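Local coordinates for protein histidinol-phosphatase (Listeria monocytogenes serotype 4b str. H7858, PDB 6NLR) that probably hydrolyses histidinol phosphate to histidinol in histidine biosynthesis, using a trinuclear metal centre in a PHP domain, at residues Asn109-Gly112 and Pro113-Asp116. Sequence-based numbering, arbitrary orientation.
Sequences NEYG and PQTD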
ATOM      1  N   ASN A 109       2.559  -5.766 -17.863  1.00 26.73           N
ATOM      2  CA  ASN A 109       2.472  -6.685 -19.029  1.00 30.39           C
ATOM      3  C   ASN A 109       3.709  -7.593 -19.052  1.00 32.02           C
ATOM      4  O   ASN A 109       3.551  -8.766 -19.403  1.00 32.68           O
ATOM      5  CB  ASN A 109       2.272  -5.957 -20.362  1.00 30.21           C
ATOM      6  CG  ASN A 109       0.881  -5.358 -20.513  1.00 32.07           C
ATOM      7  OD1 ASN A 109       0.689  -4.481 -21.345  1.00 34.52           O
ATOM      8  ND2 ASN A 109      -0.101  -5.816 -19.752  1.00 28.09           N
ATOM      9  N   GLU A 110       4.896  -7.104 -18.686  1.00 32.10           N
ATOM     10  CA  GLU A 110       6.117  -7.958 -18.737  1.00 35.66           C
ATOM     11  C   GLU A 110       6.138  -8.947 -17.557  1.00 32.74           C
ATOM     12  O   GLU A 110       6.372 -10.120 -17.798  1.00 32.35           O
ATOM     13  CB  GLU A 110       7.397  -7.123 -18.774  1.00 40.18           C
ATOM     14  CG  GLU A 110       8.644  -7.986 -18.797  1.00 47.95           C
ATOM     15  CD  GLU A 110       9.935  -7.298 -19.217  1.00 57.90           C
ATOM     16  OE1 GLU A 110       9.947  -6.048 -19.281  1.00 60.58           O
ATOM     17  OE2 GLU A 110      10.932  -8.017 -19.476  1.00 63.45           O
ATOM     18  N   TYR A 111       5.943  -8.503 -16.320  1.00 29.46           N
ATOM     19  CA  TYR A 111       6.193  -9.326 -15.107  1.00 30.01           C
ATOM     20  C   TYR A 111       4.890  -9.887 -14.519  1.00 28.54           C
ATOM     21  O   TYR A 111       4.959 -10.862 -13.749  1.00 27.56           O
ATOM     22  CB  TYR A 111       6.978  -8.510 -14.080  1.00 32.68           C
ATOM     23  CG  TYR A 111       8.356  -8.161 -14.578  1.00 33.47           C
ATOM     24  CD1 TYR A 111       9.370  -9.105 -14.602  1.00 34.68           C
ATOM     25  CD2 TYR A 111       8.622  -6.903 -15.086  1.00 36.29           C
ATOM     26  CE1 TYR A 111      10.625  -8.803 -15.102  1.00 34.01           C
ATOM     27  CE2 TYR A 111       9.868  -6.587 -15.596  1.00 37.88           C
ATOM     28  CZ  TYR A 111      10.874  -7.533 -15.592  1.00 36.33           C
ATOM     29  OH  TYR A 111      12.095  -7.183 -16.091  1.00 39.24           O
ATOM     30  N   GLY A 112       3.741  -9.338 -14.906  1.00 27.51           N
ATOM     31  CA  GLY A 112       2.429  -9.789 -14.414  1.00 27.91           C
ATOM     32  C   GLY A 112       2.263 -11.306 -14.480  1.00 27.76           C
ATOM     33  O   GLY A 112       1.751 -11.890 -13.541  1.00 26.90           O
ATOM     34  N   PRO A 113       2.648 -11.986 -15.582  1.00 28.34           N
ATOM     35  CA  PRO A 113       2.489 -13.436 -15.689  1.00 29.16           C
ATOM     36  C   PRO A 113       3.235 -14.229 -14.606  1.00 32.55           C
ATOM     37  O   PRO A 113       2.894 -15.365 -14.418  1.00 35.47           O
ATOM     38  CB  PRO A 113       3.049 -13.757 -17.095  1.00 31.52           C
ATOM     39  CG  PRO A 113       2.804 -12.482 -17.862  1.00 30.70           C
ATOM     40  CD  PRO A 113       3.141 -11.406 -16.838  1.00 30.58           C
ATOM     41  N   GLN A 114       4.231 -13.642 -13.931  1.00 31.33           N
ATOM     42  CA  GLN A 114       5.011 -14.345 -12.872  1.00 32.05           C
ATOM     43  C   GLN A 114       4.361 -14.152 -11.494  1.00 30.47           C
ATOM     44  O   GLN A 114       4.940 -14.620 -10.515  1.00 30.87           O
ATOM     45  CB  GLN A 114       6.455 -13.844 -12.875  1.00 32.33           C
ATOM     46  CG  GLN A 114       7.265 -14.384 -14.054  1.00 32.54           C
ATOM     47  CD  GLN A 114       8.654 -13.803 -14.025  1.00 34.26           C
ATOM     48  OE1 GLN A 114       9.510 -14.266 -13.270  1.00 33.37           O
ATOM     49  NE2 GLN A 114       8.863 -12.761 -14.816  1.00 33.13           N
ATOM     50  N   THR A 115       3.203 -13.494 -11.420  1.00 30.63           N
ATOM     51  CA  THR A 115       2.572 -13.072 -10.143  1.00 29.78           C
ATOM     52  C   THR A 115       1.203 -13.729 -10.006  1.00 29.49           C
ATOM     53  O   THR A 115       0.639 -14.102 -11.011  1.00 26.71           O
ATOM     54  CB  THR A 115       2.429 -11.550 -10.055  1.00 28.59           C
ATOM     55  OG1 THR A 115       1.443 -11.121 -10.995  1.00 27.56           O
ATOM     56  CG2 THR A 115       3.736 -10.842 -10.319  1.00 30.51           C
ATOM     57  N   ASP A 116       0.693 -13.716  -8.788  1.00 30.23           N
ATOM     58  CA  ASP A 116      -0.469 -14.452  -8.260  1.00 34.47           C
ATOM     59  C   ASP A 116      -1.323 -13.530  -7.377  1.00 29.66           C
ATOM     60  O   ASP A 116      -2.365 -13.956  -6.902  1.00 29.97           O
ATOM     61  CB  ASP A 116       0.143 -15.513  -7.350  1.00 44.43           C
ATOM     62  CG  ASP A 116      -0.734 -16.700  -7.114  1.00 52.41           C
ATOM     63  OD1 ASP A 116      -1.819 -16.710  -7.711  1.00 68.45           O
ATOM     64  OD2 ASP A 116      -0.316 -17.599  -6.341  1.00 60.19           O
TER
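Thr-115 turns back on Gly-112 between helix 101-111 and strand 117-127. Its CB lies 3.6 Å from Gly-112 O. There the side chain forks. OG1 sits between the backbone N and the carbonyl carbon (chi1 69°). From there it donates to Gly-112 O at 2.7 Å, close to the carbonyl plane. CG2, the other branch, packs against Tyr-111 O at 3.6 Å. The backbone N of Thr-115 also donates to Gly-112 O, at 3.0 Å and from well above that plane. One step earlier, Gln-114 N bonds to Tyr-111 O at 2.9 Å. Both backbone bonds span three residues, the 3-10 pattern. Pro-113 has no N-H for Asn-109 O, the alpha-helical acceptor; its CD lies 3.7 Å from that oxygen instead. The Gln-114 side chain runs alongside Tyr-111, with NE2 3.7 Å from ring atom CD1 and the amide and ring planes 40° apart. Phe-72 of helix 68-81 touches both side chains. Thr-115 thus gives Gly-112 O two donors, its N-H and its hydroxyl, and so holds the carbonyl of this buried glycine from within the same turn.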